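Local coordinates for glycosylation Associate Protein 2 (Streptococcus agalactiae serotype V, PDB 6OYC), which probably acts with its partners Gap1 and Gap3 in the accessory Sec pathway, where serine-rich glycoproteins are glycosylated and secreted, at residues 34-39 with 74-79; 68-73 with 96-101; 82-87 with 286-291; 86-91 with 100-105. One frame throughout, in Å; residues are numbered along the deposited sequence.

Contact 1. Residues 34-39 with 74-79; sequences DQISDF and LSSLSS
Ile36, Phe39 and Leu77 carry the apolar part of this contact between the first turn of helix 36-52 and the loop that leads from strand 62-65 to strand 86-89. Ile36 uses both of its branches. With CG1 beside the backbone N (chi1 -69°), CG2 stands anti to that N and meets Leu77 CD2 at 3.8 Å, while CD1, at the end of the longer branch, rests against the backbone of Leu74, 3.9 Å from Leu74 N. Phe39, one helical turn on, brings its ring to the same methyl: Phe39 CD2 lies 3.7 Å from Leu77 CD2, and the two side chains cross at about a right angle. Leu77 CD2 thus touches both an aliphatic branch and an aromatic ring of the helix, and that ring also has an edge-to-face partner in Phe80. Both segments flank the five-stranded parallel sheet, an open alpha/beta arrangement, and Val11 at the end of its strand 6-11 touches Ile36 as well as Leu77.

The polar atoms contribute by contact alone, since no hydrogen bond spans the two segments. Ser76 OG approaches Ile36 CG2 to 3.5 Å, yet its hydrogen bond is made within its own loop, to Glu73 O.

Contact 2. Residues 68-73 with 96-101; sequences QTYGPE and GITEEF
At the N-terminal turn of helix 96-104, the helix of a beta-alpha-beta unit, Thr98 and Ile97 receive the loop 68-73, extended at 69-71, that follows strand 62-65. A nearly straight hydrogen bond joins them: Tyr70 N donates to Thr98 OG1 over 3.0 Å, with an N-H...O angle of 171°. Thr98 OG1 lies anti to its own carbonyl carbon and beside the backbone N (chi1 -62°), with CG2 anti to the backbone N, where this methyl meets Gln68 O at 3.7 Å. The two branches of one threonine thus divide the work, the hydroxyl meeting the loop at Tyr70 and the methyl at Gln68.

The Tyr70 ring, with Thr98 OG1 near its plane at the edge, touches Leu65 of strand 62-65 in the parallel sheet. Its phenol oxygen is tied to the end of strand 6-11 through Val11 O and to the loop through Glu67 N, while the backbone of the same residue is tied to the helix.

Ile97 serves the next part of the loop with a single methyl. CG1 stands between the backbone N and the carbonyl carbon (chi1 53°), and from there the longer branch extends to the loop: Ile97 CD1 reaches Gly71 O at 3.2 Å and Pro72 CA at 3.6 Å, and Tyr70 O is 3.9 Å from that same Ile97 CD1.

Contact 3. Residues 82-87 with 286-291; sequences EVYEVF and TYFDPV
Val83 and Tyr84 occupy the corner positions of a type II beta turn from Glu82 to Glu85, closed by Glu85 N to Glu82 O, and this turn meets the end of strand 283-289. The contact joins two alpha/beta parts of the chain: the five-stranded parallel sheet that includes strand 86-89, which the turn leads into, and the eight-stranded mixed sheet, which resembles that of the alpha/beta hydrolases, the clan to which the family belongs.

Tyr84 makes the polar link. Its hydroxyl donates to Phe288 O across 2.6 Å, with a C=O...donor angle of 146° and the donor tilted 20° from the carbonyl plane; the carbonyl oxygen lies at the edge of the phenol ring, in its plane. A water also donates to Tyr84 OH and accepts weakly from Phe288 N, bridging the same two residues. Beside this bond, Tyr84 and Tyr287 slide past each other in opposite directions, Tyr84 CE2 coming within 3.7 Å of Tyr287 CE1, with the ring planes inclined at 59°.

Val83 fills in beyond the aromatic pair. Its CG2 touches Tyr287 OH at 3.7 Å, and CG1 is 4.2 Å from Pro290 CD. With CG1 anti to the carbonyl carbon and CG2 between that carbon and the backbone N, both methyls of Val83 pack against Asp289 OD1, CG1 at 3.5 Å. That Asp289 oxygen is held in an Asx turn, accepting from Val291 N at 3.1 Å, with the N-H approaching from above the carboxylate plane.

Contact 4. Residues 86-91 with 100-105; sequences VFYPKD and EFLRSK
Leu102 and Tyr88 form a CH-pi contact: Leu102 CD1 sits over one face of the ring, 3.4 Å from its centroid and only 8° off the normal. Tyr88 CG, anti to the backbone N, carries the ring toward Leu102, and the two side chains cross at about a right angle. Leu102 CD2, the other branch, leans on Tyr88 CB at 3.7 Å. Pro89 CD lies over the opposite face, toward the rim, so the ring is sandwiched, while Tyr88 OH bonds to Gln68 O.

This is the packing of strand against helix in the beta-alpha-beta unit 86-89, 96-104, 108-110. The axes of strand 86-89 and of the helical segment 100-104 approach to 9.3 Å, their N-to-C directions 130° apart.

Aliphatic contacts extend it from Val86. CG1 meets the edge of the Phe101 ring, 4.1 Å from CE2, and Leu102 CD2 at 4.2 Å. Val86 CG2 touches Lys105 CB at 3.6 Å; the lysine chain then bends at chi2 (-58°), and its NZ bonds to Phe81 O and Ser78 O.

How the contacts relate
Followed from the N terminus, contact 1 closes a loop from the start of helix 36-52, past strand 62-65, to the connection before strand 86-89. Contact 2 opens inside that span, at 68-73, and ends on helix 96-104, so the two cross. Contact 3 runs from 82-87 to 286-291 and crosses contact 2; contact 4 starts from the same stretch as contact 3 but closes much sooner, on helix 96-104. Contacts 1 and 2 join the loop after strand 62-65 to helices 36-52 and 96-104; contact 4 packs helix 96-104 on strand 86-89; contact 3 joins the two sheets. Phe101 CE1 packs on Leu74 O between contacts 4 and 1, and Tyr84 N to Lys105 O probably links contacts 3 and 4.

Contact 1. Residues 34-39 with 74-79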
loop_
_atom_site.group_PDB
_atom_site.type_symbol
_atom_site.label_atom_id
_atom_site.label_comp_id
_atom_site.label_asym_id
_atom_site.label_seq_id
_atom_site.Cartn_x
_atom_site.Cartn_y
_atom_site.Cartn_z
ATOM N N ASP B 34 21.910 -4.036 -30.706
ATOM C CA ASP B 34 22.926 -3.161 -31.283
ATOM C C ASP B 34 22.383 -1.799 -31.695
ATOM O O ASP B 34 23.143 -0.990 -32.235
ATOM C CB ASP B 34 23.542 -3.831 -32.504
ATOM C CG ASP B 34 22.478 -4.338 -33.457
ATOM O OD1 ASP B 34 21.923 -3.516 -34.224
ATOM O OD2 ASP B 34 22.151 -5.550 -33.391
ATOM N N GLN B 35 21.095 -1.519 -31.483
ATOM C CA GLN B 35 20.506 -0.251 -31.896
ATOM C C GLN B 35 20.300 0.701 -30.737
ATOM O O GLN B 35 19.706 1.765 -30.927
ATOM C CB GLN B 35 19.166 -0.481 -32.593
ATOM C CG GLN B 35 19.238 -1.198 -33.904
ATOM C CD GLN B 35 17.871 -1.310 -34.538
ATOM O OE1 GLN B 35 17.039 -2.120 -34.118
ATOM N NE2 GLN B 35 17.619 -0.478 -35.535
ATOM N N ILE B 36 20.768 0.341 -29.544
ATOM C CA ILE B 36 20.483 1.138 -28.355
ATOM C C ILE B 36 20.998 2.563 -28.514
ATOM O O ILE B 36 20.328 3.531 -28.112
ATOM C CB ILE B 36 21.080 0.455 -27.117
ATOM C CG1 ILE B 36 20.302 -0.820 -26.832
ATOM C CG2 ILE B 36 21.027 1.396 -25.918
ATOM C CD1 ILE B 36 20.794 -1.559 -25.604
ATOM N N SER B 37 22.190 2.715 -29.112
ATOM C CA SER B 37 22.814 4.028 -29.221
ATOM C C SER B 37 21.982 4.958 -30.099
ATOM O O SER B 37 21.759 6.125 -29.750
ATOM C CB SER B 37 24.241 3.895 -29.774
ATOM O OG SER B 37 24.751 5.174 -30.127
ATOM N N ASP B 38 21.525 4.462 -31.251
ATOM C CA ASP B 38 20.584 5.239 -32.056
ATOM C C ASP B 38 19.377 5.671 -31.232
ATOM O O ASP B 38 18.953 6.832 -31.302
ATOM C CB ASP B 38 20.130 4.442 -33.276
ATOM C CG ASP B 38 21.255 4.207 -34.258
ATOM O OD1 ASP B 38 22.221 4.998 -34.230
ATOM O OD2 ASP B 38 21.184 3.237 -35.051
ATOM N N PHE B 39 18.837 4.767 -30.409
ATOM C CA PHE B 39 17.687 5.143 -29.597
ATOM C C PHE B 39 18.029 6.300 -28.659
ATOM O O PHE B 39 17.253 7.254 -28.531
ATOM C CB PHE B 39 17.157 3.943 -28.805
ATOM C CG PHE B 39 16.051 4.307 -27.861
ATOM C CD1 PHE B 39 14.740 4.404 -28.313
ATOM C CD2 PHE B 39 16.329 4.625 -26.544
ATOM C CE1 PHE B 39 13.718 4.766 -27.450
ATOM C CE2 PHE B 39 15.302 4.997 -25.669
ATOM C CZ PHE B 39 14.003 5.072 -26.123
ATOM N N LEU B 74 23.422 -1.174 -22.747
ATOM C CA LEU B 74 22.184 -1.256 -21.969
ATOM C C LEU B 74 22.144 -0.211 -20.859
ATOM O O LEU B 74 21.083 0.364 -20.570
ATOM C CB LEU B 74 22.013 -2.663 -21.385
ATOM C CG LEU B 74 20.836 -2.940 -20.448
ATOM C CD1 LEU B 74 19.520 -2.992 -21.208
ATOM C CD2 LEU B 74 21.057 -4.237 -19.665
ATOM N N SER B 75 23.296 0.075 -20.248
ATOM C CA SER B 75 23.333 1.050 -19.162
ATOM C C SER B 75 22.844 2.425 -19.607
ATOM O O SER B 75 22.298 3.187 -18.796
ATOM C CB SER B 75 24.752 1.163 -18.618
ATOM O OG SER B 75 25.162 -0.051 -18.036
ATOM N N SER B 76 23.043 2.775 -20.880
ATOM C CA SER B 76 22.585 4.084 -21.317
ATOM C C SER B 76 21.058 4.209 -21.362
ATOM O O SER B 76 20.560 5.324 -21.549
ATOM C CB SER B 76 23.177 4.420 -22.686
ATOM O OG SER B 76 22.669 3.571 -23.694
ATOM N N LEU B 77 20.301 3.117 -21.188
ATOM C CA LEU B 77 18.852 3.257 -21.102
ATOM C C LEU B 77 18.390 3.640 -19.705
ATOM O O LEU B 77 17.196 3.866 -19.503
ATOM C CB LEU B 77 18.160 1.969 -21.552
ATOM C CG LEU B 77 18.470 1.609 -23.010
ATOM C CD1 LEU B 77 17.743 0.343 -23.439
ATOM C CD2 LEU B 77 18.136 2.771 -23.950
ATOM N N SER B 78 19.317 3.757 -18.757
ATOM C CA SER B 78 18.953 4.003 -17.371
ATOM C C SER B 78 18.254 5.342 -17.185
ATOM O O SER B 78 17.363 5.459 -16.336
ATOM C CB SER B 78 20.212 3.933 -16.510
ATOM O OG SER B 78 19.956 4.396 -15.207
ATOM N N SER B 79 18.626 6.364 -17.965
ATOM C CA SER B 79 18.011 7.674 -17.785
ATOM C C SER B 79 16.535 7.682 -18.171
ATOM O O SER B 79 15.799 8.575 -17.740
ATOM C CB SER B 79 18.760 8.737 -18.604
ATOM O OG SER B 79 18.472 8.611 -19.998
#

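Contact 2. Residues 68-73 with 96-101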
loop_
_atom_site.group_PDB
_atom_site.type_symbol
_atom_site.label_atom_id
_atom_site.label_comp_id
_atom_site.label_asym_id
_atom_site.label_seq_id
_atom_site.Cartn_x
_atom_site.Cartn_y
_atom_site.Cartn_z
ATOM N N GLN B 68 19.196 -12.754 -22.650
ATOM C CA GLN B 68 19.852 -13.036 -21.379
ATOM C C GLN B 68 20.893 -11.978 -21.039
ATOM O O GLN B 68 20.972 -11.516 -19.891
ATOM C CB GLN B 68 20.498 -14.412 -21.399
ATOM C CG GLN B 68 21.387 -14.598 -20.195
ATOM C CD GLN B 68 21.532 -16.037 -19.790
ATOM O OE1 GLN B 68 21.207 -16.407 -18.662
ATOM N NE2 GLN B 68 22.031 -16.861 -20.701
ATOM N N THR B 69 21.691 -11.577 -22.021
ATOM C CA THR B 69 22.842 -10.722 -21.789
ATOM C C THR B 69 22.873 -9.594 -22.809
ATOM O O THR B 69 22.650 -9.821 -24.002
ATOM C CB THR B 69 24.137 -11.552 -21.875
ATOM O OG1 THR B 69 24.046 -12.666 -20.968
ATOM C CG2 THR B 69 25.363 -10.686 -21.548
ATOM N N TYR B 70 23.146 -8.380 -22.347
ATOM C CA TYR B 70 23.342 -7.257 -23.253
ATOM C C TYR B 70 24.768 -6.739 -23.123
ATOM O O TYR B 70 25.433 -6.946 -22.111
ATOM C CB TYR B 70 22.353 -6.119 -22.970
ATOM C CG TYR B 70 20.923 -6.525 -23.227
ATOM C CD1 TYR B 70 20.266 -7.368 -22.349
ATOM C CD2 TYR B 70 20.242 -6.082 -24.354
ATOM C CE1 TYR B 70 18.975 -7.759 -22.577
ATOM C CE2 TYR B 70 18.946 -6.473 -24.595
ATOM C CZ TYR B 70 18.320 -7.314 -23.697
ATOM O OH TYR B 70 17.040 -7.719 -23.905
ATOM N N GLY B 71 25.228 -6.051 -24.167
ATOM C CA GLY B 71 26.468 -5.344 -24.103
ATOM C C GLY B 71 26.387 -4.143 -23.182
ATOM O O GLY B 71 25.338 -3.845 -22.595
ATOM N N PRO B 72 27.507 -3.426 -23.058
ATOM C CA PRO B 72 27.555 -2.303 -22.098
ATOM C C PRO B 72 26.572 -1.187 -22.410
ATOM O O PRO B 72 26.245 -0.410 -21.510
ATOM C CB PRO B 72 29.011 -1.801 -22.196
ATOM C CG PRO B 72 29.756 -2.827 -23.030
ATOM C CD PRO B 72 28.756 -3.595 -23.827
ATOM N N GLU B 73 26.098 -1.067 -23.650
ATOM C CA GLU B 73 25.193 0.034 -23.988
ATOM C C GLU B 73 23.864 -0.002 -23.224
ATOM O O GLU B 73 23.252 1.058 -23.040
ATOM C CB GLU B 73 24.929 0.040 -25.485
ATOM C CG GLU B 73 26.196 0.224 -26.309
ATOM C CD GLU B 73 26.849 -1.098 -26.692
ATOM O OE1 GLU B 73 27.711 -1.078 -27.597
ATOM O OE2 GLU B 73 26.505 -2.150 -26.089
ATOM N N GLY B 96 27.097 -9.605 -15.014
ATOM C CA GLY B 96 27.763 -8.420 -15.515
ATOM C C GLY B 96 26.935 -7.160 -15.336
ATOM O O GLY B 96 26.189 -6.996 -14.369
ATOM N N ILE B 97 27.077 -6.244 -16.295
ATOM C CA ILE B 97 26.363 -4.981 -16.213
ATOM C C ILE B 97 24.875 -5.164 -16.475
ATOM O O ILE B 97 24.072 -4.324 -16.048
ATOM C CB ILE B 97 26.960 -3.960 -17.194
ATOM C CG1 ILE B 97 27.013 -4.566 -18.598
ATOM C CG2 ILE B 97 28.340 -3.516 -16.714
ATOM C CD1 ILE B 97 25.854 -4.170 -19.475
ATOM N N THR B 98 24.496 -6.226 -17.195
ATOM C CA THR B 98 23.085 -6.555 -17.333
ATOM C C THR B 98 22.445 -6.710 -15.966
ATOM O O THR B 98 21.439 -6.054 -15.661
ATOM C CB THR B 98 22.902 -7.833 -18.163
ATOM O OG1 THR B 98 23.413 -7.639 -19.495
ATOM C CG2 THR B 98 21.420 -8.203 -18.230
ATOM N N GLU B 99 23.034 -7.552 -15.110
ATOM C CA GLU B 99 22.473 -7.734 -13.778
ATOM C C GLU B 99 22.495 -6.428 -12.993
ATOM O O GLU B 99 21.551 -6.130 -12.252
ATOM C CB GLU B 99 23.215 -8.836 -13.025
ATOM C CG GLU B 99 23.186 -8.687 -11.501
ATOM C CD GLU B 99 21.823 -9.017 -10.894
ATOM O OE1 GLU B 99 21.239 -10.074 -11.241
ATOM O OE2 GLU B 99 21.328 -8.219 -10.059
ATOM N N GLU B 100 23.550 -5.622 -13.150
ATOM C CA GLU B 100 23.586 -4.345 -12.439
ATOM C C GLU B 100 22.410 -3.482 -12.848
ATOM O O GLU B 100 21.762 -2.846 -12.006
ATOM C CB GLU B 100 24.881 -3.585 -12.726
ATOM C CG GLU B 100 26.173 -4.250 -12.287
ATOM C CD GLU B 100 27.407 -3.466 -12.747
ATOM O OE1 GLU B 100 28.437 -4.109 -13.080
ATOM O OE2 GLU B 100 27.337 -2.212 -12.775
ATOM N N PHE B 101 22.137 -3.441 -14.147
ATOM C CA PHE B 101 20.997 -2.697 -14.653
ATOM C C PHE B 101 19.694 -3.204 -14.038
ATOM O O PHE B 101 18.935 -2.428 -13.444
ATOM C CB PHE B 101 20.976 -2.800 -16.174
ATOM C CG PHE B 101 19.991 -1.890 -16.817
ATOM C CD1 PHE B 101 20.311 -0.570 -17.053
ATOM C CD2 PHE B 101 18.736 -2.352 -17.175
ATOM C CE1 PHE B 101 19.415 0.280 -17.644
ATOM C CE2 PHE B 101 17.820 -1.506 -17.759
ATOM C CZ PHE B 101 18.160 -0.188 -17.995
#

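Contact 3. Residues 82-87 with 286-291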
loop_
_atom_site.group_PDB
_atom_site.type_symbol
_atom_site.label_atom_id
_atom_site.label_comp_id
_atom_site.label_asym_id
_atom_site.label_seq_id
_atom_site.Cartn_x
_atom_site.Cartn_y
_atom_site.Cartn_z
ATOM N N GLU B 82 12.129 4.157 -14.949
ATOM C CA GLU B 82 12.055 4.143 -13.497
ATOM C C GLU B 82 12.125 2.711 -12.989
ATOM O O GLU B 82 11.967 1.752 -13.741
ATOM C CB GLU B 82 10.751 4.794 -13.017
ATOM C CG GLU B 82 10.609 6.241 -13.414
ATOM C CD GLU B 82 11.629 7.115 -12.707
ATOM O OE1 GLU B 82 11.597 7.170 -11.450
ATOM O OE2 GLU B 82 12.470 7.727 -13.405
ATOM N N VAL B 83 12.315 2.574 -11.678
ATOM C CA VAL B 83 12.257 1.251 -11.076
ATOM C C VAL B 83 10.912 0.567 -11.385
ATOM O O VAL B 83 9.881 1.223 -11.605
ATOM C CB VAL B 83 12.504 1.353 -9.562
ATOM C CG1 VAL B 83 13.983 1.707 -9.298
ATOM C CG2 VAL B 83 11.556 2.383 -8.929
ATOM N N TYR B 84 10.942 -0.770 -11.418
ATOM C CA TYR B 84 9.780 -1.624 -11.693
ATOM C C TYR B 84 9.211 -1.461 -13.095
ATOM O O TYR B 84 8.239 -2.147 -13.434
ATOM C CB TYR B 84 8.656 -1.386 -10.678
ATOM C CG TYR B 84 9.131 -1.589 -9.271
ATOM C CD1 TYR B 84 9.536 -2.847 -8.842
ATOM C CD2 TYR B 84 9.204 -0.528 -8.380
ATOM C CE1 TYR B 84 9.984 -3.052 -7.548
ATOM C CE2 TYR B 84 9.654 -0.721 -7.094
ATOM C CZ TYR B 84 10.059 -1.991 -6.685
ATOM O OH TYR B 84 10.521 -2.201 -5.401
ATOM N N GLU B 85 9.801 -0.585 -13.918
ATOM C CA GLU B 85 9.380 -0.446 -15.307
ATOM C C GLU B 85 10.151 -1.357 -16.243
ATOM O O GLU B 85 9.917 -1.330 -17.452
ATOM C CB GLU B 85 9.518 1.006 -15.777
ATOM C CG GLU B 85 8.505 1.941 -15.130
ATOM C CD GLU B 85 8.529 3.352 -15.719
ATOM O OE1 GLU B 85 9.433 3.664 -16.533
ATOM O OE2 GLU B 85 7.648 4.153 -15.339
ATOM N N VAL B 86 11.072 -2.157 -15.725
ATOM C CA VAL B 86 11.938 -2.981 -16.552
ATOM C C VAL B 86 11.527 -4.433 -16.372
ATOM O O VAL B 86 11.204 -4.867 -15.255
ATOM C CB VAL B 86 13.421 -2.755 -16.191
ATOM C CG1 VAL B 86 14.340 -3.643 -17.041
ATOM C CG2 VAL B 86 13.756 -1.283 -16.384
ATOM N N PHE B 87 11.533 -5.185 -17.474
ATOM C CA PHE B 87 11.051 -6.556 -17.456
ATOM C C PHE B 87 12.051 -7.486 -18.122
ATOM O O PHE B 87 12.625 -7.161 -19.165
ATOM C CB PHE B 87 9.673 -6.628 -18.137
ATOM C CG PHE B 87 8.624 -5.897 -17.377
ATOM C CD1 PHE B 87 8.493 -4.515 -17.506
ATOM C CD2 PHE B 87 7.791 -6.572 -16.492
ATOM C CE1 PHE B 87 7.541 -3.811 -16.774
ATOM C CE2 PHE B 87 6.829 -5.880 -15.766
ATOM C CZ PHE B 87 6.703 -4.491 -15.907
ATOM N N THR B 286 3.496 -2.295 1.125
ATOM C CA THR B 286 4.771 -1.604 1.154
ATOM C C THR B 286 5.170 -1.236 -0.261
ATOM O O THR B 286 4.882 -1.960 -1.213
ATOM C CB THR B 286 5.877 -2.472 1.815
ATOM O OG1 THR B 286 6.030 -3.690 1.084
ATOM C CG2 THR B 286 5.522 -2.805 3.261
ATOM N N TYR B 287 5.827 -0.092 -0.390
ATOM C CA TYR B 287 6.451 0.300 -1.642
ATOM C C TYR B 287 7.910 0.623 -1.366
ATOM O O TYR B 287 8.224 1.294 -0.380
ATOM C CB TYR B 287 5.757 1.510 -2.268
ATOM C CG TYR B 287 6.458 1.928 -3.536
ATOM C CD1 TYR B 287 6.299 1.193 -4.694
ATOM C CD2 TYR B 287 7.323 3.018 -3.553
ATOM C CE1 TYR B 287 6.942 1.535 -5.840
ATOM C CE2 TYR B 287 7.985 3.377 -4.701
ATOM C CZ TYR B 287 7.790 2.628 -5.843
ATOM O OH TYR B 287 8.431 2.968 -6.999
ATOM N N PHE B 288 8.804 0.166 -2.241
ATOM C CA PHE B 288 10.234 0.331 -1.991
ATOM C C PHE B 288 10.958 0.777 -3.255
ATOM O O PHE B 288 10.807 0.150 -4.307
ATOM C CB PHE B 288 10.835 -0.971 -1.453
ATOM C CG PHE B 288 12.346 -1.007 -1.449
ATOM C CD1 PHE B 288 13.078 -0.236 -0.549
ATOM C CD2 PHE B 288 13.028 -1.848 -2.319
ATOM C CE1 PHE B 288 14.480 -0.293 -0.534
ATOM C CE2 PHE B 288 14.421 -1.917 -2.305
ATOM C CZ PHE B 288 15.149 -1.135 -1.410
ATOM N N ASP B 289 11.741 1.846 -3.139
ATOM C CA ASP B 289 12.570 2.371 -4.232
ATOM C C ASP B 289 13.997 2.506 -3.705
ATOM O O ASP B 289 14.246 3.365 -2.831
ATOM C CB ASP B 289 12.038 3.719 -4.730
ATOM C CG ASP B 289 12.753 4.228 -5.993
ATOM O OD1 ASP B 289 13.804 3.681 -6.392
ATOM O OD2 ASP B 289 12.259 5.202 -6.596
ATOM N N PRO B 290 14.954 1.700 -4.186
ATOM C CA PRO B 290 16.329 1.798 -3.655
ATOM C C PRO B 290 17.083 3.027 -4.130
ATOM O O PRO B 290 18.114 3.347 -3.542
ATOM C CB PRO B 290 16.997 0.515 -4.172
ATOM C CG PRO B 290 16.335 0.301 -5.498
ATOM C CD PRO B 290 14.876 0.759 -5.318
ATOM N N VAL B 291 16.627 3.697 -5.189
ATOM C CA VAL B 291 17.223 4.937 -5.692
ATOM C C VAL B 291 18.723 4.760 -5.945
ATOM O O VAL B 291 19.110 3.967 -6.811
ATOM C CB VAL B 291 16.904 6.107 -4.743
ATOM C CG1 VAL B 291 17.215 7.486 -5.408
ATOM C CG2 VAL B 291 15.424 6.035 -4.357
HETATM O O HOH W 1 8.019 -2.275 -3.394
#

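Contact 4. Residues 86-91 with 100-105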
loop_
_atom_site.group_PDB
_atom_site.type_symbol
_atom_site.label_atom_id
_atom_site.label_comp_id
_atom_site.label_asym_id
_atom_site.label_seq_id
_atom_site.Cartn_x
_atom_site.Cartn_y
_atom_site.Cartn_z
ATOM N N VAL B 86 11.072 -2.157 -15.725
ATOM C CA VAL B 86 11.938 -2.981 -16.552
ATOM C C VAL B 86 11.527 -4.433 -16.372
ATOM O O VAL B 86 11.204 -4.867 -15.255
ATOM C CB VAL B 86 13.421 -2.755 -16.191
ATOM C CG1 VAL B 86 14.340 -3.643 -17.041
ATOM C CG2 VAL B 86 13.756 -1.283 -16.384
ATOM N N PHE B 87 11.533 -5.185 -17.474
ATOM C CA PHE B 87 11.051 -6.556 -17.456
ATOM C C PHE B 87 12.051 -7.486 -18.122
ATOM O O PHE B 87 12.625 -7.161 -19.165
ATOM C CB PHE B 87 9.673 -6.628 -18.137
ATOM C CG PHE B 87 8.624 -5.897 -17.377
ATOM C CD1 PHE B 87 8.493 -4.515 -17.506
ATOM C CD2 PHE B 87 7.791 -6.572 -16.492
ATOM C CE1 PHE B 87 7.541 -3.811 -16.774
ATOM C CE2 PHE B 87 6.829 -5.880 -15.766
ATOM C CZ PHE B 87 6.703 -4.491 -15.907
ATOM N N TYR B 88 12.226 -8.667 -17.528
ATOM C CA TYR B 88 13.329 -9.541 -17.879
ATOM C C TYR B 88 12.900 -10.969 -17.566
ATOM O O TYR B 88 12.172 -11.177 -16.587
ATOM C CB TYR B 88 14.580 -9.144 -17.079
ATOM C CG TYR B 88 15.827 -9.969 -17.330
ATOM C CD1 TYR B 88 16.727 -9.609 -18.328
ATOM C CD2 TYR B 88 16.124 -11.084 -16.544
ATOM C CE1 TYR B 88 17.878 -10.356 -18.565
ATOM C CE2 TYR B 88 17.284 -11.840 -16.772
ATOM C CZ TYR B 88 18.155 -11.461 -17.781
ATOM O OH TYR B 88 19.300 -12.179 -18.030
ATOM N N PRO B 89 13.290 -11.952 -18.375
ATOM C CA PRO B 89 12.740 -13.301 -18.195
ATOM C C PRO B 89 13.104 -13.881 -16.838
ATOM O O PRO B 89 14.235 -13.740 -16.358
ATOM C CB PRO B 89 13.375 -14.100 -19.341
ATOM C CG PRO B 89 13.760 -13.072 -20.338
ATOM C CD PRO B 89 14.194 -11.891 -19.536
ATOM N N LYS B 90 12.107 -14.506 -16.204
ATOM C CA LYS B 90 12.344 -15.179 -14.934
ATOM C C LYS B 90 13.342 -16.323 -15.107
ATOM O O LYS B 90 14.142 -16.591 -14.208
ATOM C CB LYS B 90 11.014 -15.672 -14.342
ATOM C CG LYS B 90 11.177 -16.602 -13.138
ATOM C CD LYS B 90 9.869 -16.833 -12.368
ATOM C CE LYS B 90 9.803 -16.011 -11.067
ATOM N NZ LYS B 90 10.787 -16.451 -10.024
ATOM N N ASP B 91 13.337 -16.975 -16.269
ATOM C CA ASP B 91 14.125 -18.176 -16.521
ATOM C C ASP B 91 15.551 -17.887 -16.977
ATOM O O ASP B 91 16.252 -18.816 -17.378
ATOM C CB ASP B 91 13.417 -19.068 -17.560
ATOM C CG ASP B 91 13.471 -18.494 -18.993
ATOM O OD1 ASP B 91 13.949 -17.354 -19.186
ATOM O OD2 ASP B 91 13.024 -19.190 -19.943
ATOM N N GLU B 100 23.550 -5.622 -13.150
ATOM C CA GLU B 100 23.586 -4.345 -12.439
ATOM C C GLU B 100 22.410 -3.482 -12.848
ATOM O O GLU B 100 21.762 -2.846 -12.006
ATOM C CB GLU B 100 24.881 -3.585 -12.726
ATOM C CG GLU B 100 26.173 -4.250 -12.287
ATOM C CD GLU B 100 27.407 -3.466 -12.747
ATOM O OE1 GLU B 100 28.437 -4.109 -13.080
ATOM O OE2 GLU B 100 27.337 -2.212 -12.775
ATOM N N PHE B 101 22.137 -3.441 -14.147
ATOM C CA PHE B 101 20.997 -2.697 -14.653
ATOM C C PHE B 101 19.694 -3.204 -14.038
ATOM O O PHE B 101 18.935 -2.428 -13.444
ATOM C CB PHE B 101 20.976 -2.800 -16.174
ATOM C CG PHE B 101 19.991 -1.890 -16.817
ATOM C CD1 PHE B 101 20.311 -0.570 -17.053
ATOM C CD2 PHE B 101 18.736 -2.352 -17.175
ATOM C CE1 PHE B 101 19.415 0.280 -17.644
ATOM C CE2 PHE B 101 17.820 -1.506 -17.759
ATOM C CZ PHE B 101 18.160 -0.188 -17.995
ATOM N N LEU B 102 19.431 -4.514 -14.143
ATOM C CA LEU B 102 18.198 -5.069 -13.577
ATOM C C LEU B 102 18.052 -4.699 -12.107
ATOM O O LEU B 102 16.961 -4.334 -11.646
ATOM C CB LEU B 102 18.175 -6.589 -13.742
ATOM C CG LEU B 102 18.263 -7.118 -15.179
ATOM C CD1 LEU B 102 18.296 -8.626 -15.199
ATOM C CD2 LEU B 102 17.121 -6.596 -16.062
ATOM N N ARG B 103 19.151 -4.762 -11.362
ATOM C CA ARG B 103 19.074 -4.511 -9.933
ATOM C C ARG B 103 18.782 -3.047 -9.656
ATOM O O ARG B 103 17.943 -2.721 -8.806
ATOM C CB ARG B 103 20.374 -4.955 -9.268
ATOM C CG ARG B 103 20.422 -4.743 -7.794
ATOM C CD ARG B 103 21.741 -5.276 -7.238
ATOM N NE ARG B 103 21.958 -4.791 -5.883
ATOM C CZ ARG B 103 21.389 -5.339 -4.814
ATOM N NH1 ARG B 103 20.585 -6.389 -4.958
ATOM N NH2 ARG B 103 21.614 -4.833 -3.605
ATOM N N SER B 104 19.445 -2.144 -10.372
ATOM C CA SER B 104 19.192 -0.736 -10.114
ATOM C C SER B 104 17.771 -0.346 -10.495
ATOM O O SER B 104 17.250 0.646 -9.972
ATOM C CB SER B 104 20.197 0.141 -10.859
ATOM O OG SER B 104 19.859 0.233 -12.224
ATOM N N LYS B 105 17.129 -1.105 -11.380
ATOM C CA LYS B 105 15.780 -0.785 -11.815
ATOM C C LYS B 105 14.734 -1.710 -11.208
ATOM O O LYS B 105 13.577 -1.690 -11.651
ATOM C CB LYS B 105 15.693 -0.828 -13.340
ATOM C CG LYS B 105 16.637 0.128 -14.036
ATOM C CD LYS B 105 16.394 1.554 -13.589
ATOM C CE LYS B 105 17.021 2.540 -14.554
ATOM N NZ LYS B 105 16.837 3.929 -14.078
#